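Uncharacterized HTH-type transcriptional regulator YybR (Bacillus subtilis, PDB 4A5N) probably binds DNA as a transcriptional activator of the MarR/DUF24 type that responds to redox changes. Local coordinates at residues M35-G38 and K39-F42; T87-G90 and R91-E94; Q99-E102 and W103-N107. The protein carries 1 engineered substitution. All blocks are in the same frame, centred on the assembly; numbering follows the deposited sequence.

How the contacts relate
The three contacts follow one another along the chain, all within the HxlR-type helix-turn-helix region. Contact 1 lies in the loop between helix 28-35 and helix 42-48. Contact 2 covers helix 88-91, just after strand 81-86, and the bend before helix 94-115. Contact 3 sits further along that long helix. The centres of contacts 1 and 2 are about 13 Å apart, and they touch: Arg91 NH1 probably donates to Ile36 O at 2.8 Å. Contact 3 touches neither; its centre is about 21 Å from that of contact 1 and about 19 Å from that of contact 2. Contacts 2 and 3 both meet the second subunit, so the bend and the long helix both take part in the dimer interface.

Contact 1. Residues M35-G38 and K39-F42; sequences MIDG and KKRF. With BME (beta-mercaptoethanol), chain F.
Lys40 folds back onto Asp37 and Gly38 at a type I beta turn, Met35 to Gly38, in the winged helix-turn-helix fold. The turn lies between helix 28-35 and helix 42-48. The side chains of Lys40 and Asp37 cross at about a right angle. Lys40 CG stands anti to its carbonyl carbon (chi1 -59°), and further bends at chi2 and chi4 bring the ammonium back over the turn. NZ meets the Asp37 carboxylate on its syn side, somewhat out of plane. The salt bridge is short, 2.5 Å from Lys40 NZ to Asp37 OD1. Lys40 NZ also donates to Gly38 O at 2.8 Å, from above the carbonyl plane. His34 O is a third acceptor, so three oxygens hold this ammonium group. Nearer the backbone, Lys40 CG passes Met35 CG at 4.2 Å. Gly38 has a positive phi (130°), where a side chain would be jammed against the carbonyl O of Asp37. Lys39 reaches the other way to Glu83, while the backbone of Lys40 bonds to Tyr84, both on strand 81-86. Arg41 is the N-cap of helix 42-48. A beta-mercaptoethanol is doubtfully placed beside it, with Arg41 NE donating to O1 at 3.3 Å.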
# COMPACT_ATOMS: atom_id res chain seq x y z
N MET B 35 10.35 -7.59 -10.91
CA MET B 35 10.57 -7.11 -12.27
C MET B 35 11.50 -5.91 -12.34
O MET B 35 11.85 -5.49 -13.45
CB MET B 35 9.27 -6.79 -12.97
CG MET B 35 8.47 -8.02 -13.39
SD MET B 35 6.85 -7.66 -14.13
CE MET B 35 5.85 -7.52 -12.64
N ILE B 36 11.90 -5.37 -11.19
CA ILE B 36 12.78 -4.18 -11.18
C ILE B 36 14.10 -4.49 -11.93
O ILE B 36 14.59 -3.67 -12.71
CB ILE B 36 13.05 -3.70 -9.73
CG1 ILE B 36 11.82 -3.01 -9.12
CG2 ILE B 36 14.24 -2.74 -9.67
CD1 ILE B 36 12.05 -2.53 -7.71
N ASP B 37 14.65 -5.68 -11.74
CA ASP B 37 15.90 -6.04 -12.40
C ASP B 37 15.77 -6.68 -13.78
O ASP B 37 16.77 -7.15 -14.31
CB ASP B 37 16.79 -6.93 -11.49
CG ASP B 37 16.23 -8.35 -11.24
OD1 ASP B 37 15.10 -8.71 -11.64
OD2 ASP B 37 16.98 -9.13 -10.61
N GLY B 38 14.55 -6.68 -14.33
CA GLY B 38 14.26 -7.20 -15.68
C GLY B 38 13.09 -8.18 -15.77
O GLY B 38 12.55 -8.60 -14.75
N LYS B 39 12.75 -8.55 -17.00
CA LYS B 39 11.52 -9.29 -17.33
C LYS B 39 11.53 -10.68 -16.69
O LYS B 39 12.62 -11.22 -16.45
CB LYS B 39 11.36 -9.36 -18.87
CG LYS B 39 12.08 -10.49 -19.61
CD LYS B 39 13.56 -10.24 -19.84
CE LYS B 39 14.25 -11.38 -20.59
NZ LYS B 39 14.03 -11.44 -22.06
N LYS B 40 10.34 -11.21 -16.39
CA LYS B 40 10.18 -12.51 -15.74
C LYS B 40 9.10 -13.33 -16.44
O LYS B 40 8.11 -12.79 -16.93
CB LYS B 40 9.78 -12.34 -14.25
CG LYS B 40 10.77 -11.57 -13.39
CD LYS B 40 12.09 -12.33 -13.26
CE LYS B 40 13.11 -11.68 -12.33
NZ LYS B 40 13.64 -10.38 -12.89
N ARG B 41 9.28 -14.65 -16.45
CA ARG B 41 8.24 -15.53 -16.96
C ARG B 41 7.34 -15.91 -15.80
O ARG B 41 7.73 -15.83 -14.65
CB ARG B 41 8.83 -16.78 -17.64
CG ARG B 41 9.91 -16.51 -18.68
CD ARG B 41 10.47 -17.80 -19.23
NE ARG B 41 11.20 -18.58 -18.22
CZ ARG B 41 12.44 -18.31 -17.84
NH1 ARG B 41 13.09 -17.29 -18.38
NH2 ARG B 41 13.04 -19.06 -16.94
N PHE B 42 6.15 -16.40 -16.14
CA PHE B 42 5.12 -16.78 -15.19
C PHE B 42 5.65 -17.78 -14.16
O PHE B 42 5.50 -17.57 -12.97
CB PHE B 42 3.97 -17.39 -15.99
CG PHE B 42 2.71 -17.61 -15.23
CD1 PHE B 42 1.78 -16.59 -15.09
CD2 PHE B 42 2.38 -18.89 -14.74
CE1 PHE B 42 0.59 -16.79 -14.44
CE2 PHE B 42 1.18 -19.10 -14.09
CZ PHE B 42 0.29 -18.05 -13.92
C1 BME F . 9.40 -22.51 -17.08
C2 BME F . 10.84 -22.80 -16.89
O1 BME F . 9.32 -21.17 -17.63
S2 BME F . 11.49 -21.29 -16.13

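Contact 2. Residues T87-G90 and R91-E94; sequences TEFG and RTLE
Arg91 N donates to Thr87 O at 2.9 Å, an i to i+4 helical bond of the short, weakly bonded helix 88-91. This helix follows strand 81-86 of the wing in the winged helix-turn-helix fold. Thr87 is the N-cap: its OG1 accepts from Gly90 N at 2.8 Å, and it is also bonded to Gly68 O. Arg91 CG packs against Thr87 O at 3.3 Å. The side chain bends at chi2 and then runs toward Glu94. Its guanidinium NH1 also donates to Ile36 O, which ties the helix to the loop after helix 28-35.

Thr92 bonds twice to one carbonyl. Its OG1 sits between the backbone N and the carbonyl carbon (chi1 73°), which turns the hydroxyl back along the chain. Thr92 OG1 donates to Phe89 O at 2.7 Å, in the carbonyl plane. Thr92 N reaches the same oxygen, Phe89 O, at 3.0 Å, from above that plane.

Leu93 N donates to Gly90 O at 3.0 Å, again from above the carbonyl plane. Trp103 of the second subunit joins both residues to the dimer interface: its NE1 donates to Thr92 OG1, and Leu93 packs on it. Glu94 completes a type I beta turn that begins at Arg91 and leads into helix 94-115. Its carboxylate closes a salt bridge across this turn: Arg91 NH1 meets Glu94 OE1 at 3.0 Å, on the syn side and nearly in the guanidinium plane.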
# COMPACT_ATOMS: atom_id res chain seq x y z
N THR B 87 6.61 -1.38 -17.43
CA THR B 87 6.54 -0.35 -18.44
C THR B 87 7.30 0.86 -17.88
O THR B 87 7.56 0.93 -16.66
CB THR B 87 5.08 0.04 -18.69
OG1 THR B 87 4.50 0.59 -17.50
CG2 THR B 87 4.26 -1.18 -19.16
N GLU B 88 7.62 1.81 -18.73
CA GLU B 88 8.15 3.08 -18.26
C GLU B 88 7.24 3.76 -17.22
O GLU B 88 7.71 4.30 -16.25
CB GLU B 88 8.45 4.02 -19.45
CG GLU B 88 9.66 3.55 -20.26
CD GLU B 88 10.86 3.13 -19.38
OE1 GLU B 88 11.40 3.97 -18.62
OE2 GLU B 88 11.24 1.92 -19.43
N PHE B 89 5.93 3.69 -17.42
CA PHE B 89 4.98 4.23 -16.47
C PHE B 89 5.09 3.45 -15.14
O PHE B 89 5.22 4.02 -14.05
CB PHE B 89 3.59 4.07 -17.05
CG PHE B 89 2.52 4.63 -16.19
CD1 PHE B 89 2.57 5.95 -15.74
CD2 PHE B 89 1.43 3.85 -15.82
CE1 PHE B 89 1.56 6.47 -14.94
CE2 PHE B 89 0.41 4.38 -15.04
CZ PHE B 89 0.47 5.68 -14.60
N GLY B 90 5.09 2.14 -15.26
CA GLY B 90 5.38 1.27 -14.10
C GLY B 90 6.60 1.66 -13.26
O GLY B 90 6.52 1.66 -12.03
N ARG B 91 7.73 1.92 -13.91
CA ARG B 91 8.98 2.29 -13.28
C ARG B 91 8.86 3.57 -12.45
O ARG B 91 9.69 3.78 -11.56
CB ARG B 91 10.08 2.51 -14.33
CG ARG B 91 10.48 1.30 -15.14
CD ARG B 91 11.74 0.69 -14.59
NE ARG B 91 12.14 -0.57 -15.24
CZ ARG B 91 12.91 -1.46 -14.62
NH1 ARG B 91 13.37 -1.19 -13.40
NH2 ARG B 91 13.26 -2.58 -15.21
N THR B 92 7.87 4.42 -12.72
CA THR B 92 7.64 5.62 -11.87
C THR B 92 7.20 5.29 -10.45
O THR B 92 7.36 6.12 -9.57
CB THR B 92 6.67 6.68 -12.48
OG1 THR B 92 5.32 6.22 -12.42
CG2 THR B 92 7.06 6.98 -13.92
N LEU B 93 6.68 4.07 -10.24
CA LEU B 93 6.38 3.59 -8.90
C LEU B 93 7.56 2.92 -8.22
O LEU B 93 7.48 2.61 -7.04
CB LEU B 93 5.26 2.52 -8.92
CG LEU B 93 3.81 2.91 -9.04
CD1 LEU B 93 2.96 1.72 -9.46
CD2 LEU B 93 3.23 3.52 -7.77
N GLU B 94 8.68 2.75 -8.92
CA GLU B 94 9.85 2.09 -8.32
C GLU B 94 10.40 2.72 -7.02
O GLU B 94 10.71 1.99 -6.05
CB GLU B 94 10.91 1.80 -9.40
CG GLU B 94 12.26 1.38 -8.86
CD GLU B 94 13.24 0.96 -9.96
OE1 GLU B 94 12.82 0.76 -11.13
OE2 GLU B 94 14.43 0.84 -9.62

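Contact 3. Residues Q99-E102 and W103-N107; sequences QMKE and WGESN
Glu105 and Lys101 form an i to i+4 salt bridge one turn apart on helix 94-115, the long helix at the dimer interface. Lys101 CG is anti to the backbone N (chi1 177°), and its chain runs straight until it bends at chi4. That last bend sets NZ against both carboxylate oxygens of Glu105. Lys101 NZ lies 2.8 Å from Glu105 OE1 and 2.6 Å from OE2, on the syn side of each and a little out of the carboxylate plane. The Glu105 chain is extended beyond CG to meet it.

Glu102 joins the network from the side, in one of its two conformers, so this detail is less certain. In that conformer Glu102 OE2 makes a weak bond to Lys101 NZ at 3.5 Å. It also comes within 3.5 Å of Glu105 OE1. The two carboxylates are then turned 81° against each other, and the shared lysine probably offsets their like charges. Beneath them the helix backbone is regular: Ser106 N donates to Glu102 O at 2.8 Å.

Trp103 N donates to Gln99 O at 2.8 Å, and its CB lies against the same oxygen. CG is anti to the backbone N (chi1 -173°), and the indole leads away to the ring of Phe89 of the second subunit. One helix thus has a charged side nearer the solvent and a side that packs in the dimer. Asn107 ND2 lies over the rim of one face of the Trp103 indole, 3.2 Å above the ring plane. The amide also bonds to the tryptophan's own backbone: Asn107 ND2 donates to Trp103 O at 2.9 Å.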
# COMPACT_ATOMS: atom_id res chain seq x y z
N GLN B 99 11.26 2.16 -1.24
CA GLN B 99 11.06 2.65 0.12
C GLN B 99 10.32 1.70 1.02
O GLN B 99 10.72 1.54 2.20
CB GLN B 99 10.38 3.99 0.11
CG GLN B 99 11.34 5.08 -0.30
CD GLN B 99 10.62 6.39 -0.44
OE1 GLN B 99 10.27 7.03 0.56
NE2 GLN B 99 10.39 6.78 -1.70
N MET B 100 9.29 1.06 0.47
CA MET B 100 8.54 0.05 1.22
C MET B 100 9.46 -1.13 1.60
O MET B 100 9.42 -1.62 2.74
CB MET B 100 7.33 -0.43 0.44
CG MET B 100 6.28 0.67 0.22
SD MET B 100 4.73 0.18 -0.50
CE MET B 100 5.11 -0.71 -1.98
N LYS B 101 10.27 -1.58 0.65
CA LYS B 101 11.24 -2.64 0.93
C LYS B 101 12.10 -2.24 2.14
O LYS B 101 12.21 -2.98 3.14
CB LYS B 101 12.16 -2.93 -0.29
CG LYS B 101 13.21 -3.99 0.04
CD LYS B 101 14.25 -4.21 -1.05
CE LYS B 101 15.32 -5.24 -0.65
NZ LYS B 101 16.31 -4.77 0.37
N GLU B 102 12.74 -1.07 2.02
CA GLU B 102 13.67 -0.59 3.05
C GLU B 102 12.99 -0.41 4.41
O GLU B 102 13.50 -0.90 5.43
CB GLU B 102 14.33 0.72 2.62
CG GLU B 102 15.35 0.54 1.50
CD GLU B 102 16.44 -0.48 1.85
OE1 GLU B 102 16.96 -0.41 2.98
OE2 GLU B 102 16.75 -1.38 1.03
N TRP B 103 11.81 0.23 4.41
CA TRP B 103 11.12 0.53 5.66
C TRP B 103 10.73 -0.77 6.31
O TRP B 103 10.90 -0.95 7.52
CB TRP B 103 9.89 1.39 5.43
CG TRP B 103 9.23 1.87 6.69
CD1 TRP B 103 9.44 3.08 7.33
CD2 TRP B 103 8.23 1.16 7.51
NE1 TRP B 103 8.68 3.17 8.45
CE2 TRP B 103 7.93 2.04 8.63
CE3 TRP B 103 7.57 -0.08 7.43
CZ2 TRP B 103 7.01 1.69 9.63
CZ3 TRP B 103 6.67 -0.42 8.43
CH2 TRP B 103 6.39 0.44 9.51
N GLY B 104 10.29 -1.71 5.49
CA GLY B 104 9.87 -3.02 5.99
C GLY B 104 11.03 -3.82 6.56
O GLY B 104 10.88 -4.54 7.58
N GLU B 105 12.18 -3.75 5.89
CA GLU B 105 13.40 -4.41 6.39
C GLU B 105 13.88 -3.82 7.70
O GLU B 105 14.16 -4.54 8.65
CB GLU B 105 14.54 -4.31 5.37
CG GLU B 105 14.54 -5.44 4.38
CD GLU B 105 15.49 -5.23 3.23
OE1 GLU B 105 16.01 -4.09 3.06
OE2 GLU B 105 15.69 -6.19 2.48
N SER B 106 14.02 -2.50 7.72
CA SER B 106 14.42 -1.74 8.89
C SER B 106 13.52 -1.93 10.11
O SER B 106 14.03 -1.93 11.23
CB SER B 106 14.49 -0.27 8.52
OG SER B 106 15.64 -0.04 7.74
N ASN B 107 12.21 -2.12 9.91
CA ASN B 107 11.26 -1.97 10.99
C ASN B 107 10.58 -3.23 11.43
O ASN B 107 9.74 -3.18 12.31
CB ASN B 107 10.28 -0.84 10.67
CG ASN B 107 10.96 0.51 10.71
OD1 ASN B 107 11.45 0.90 11.77
ND2 ASN B 107 11.10 1.18 9.55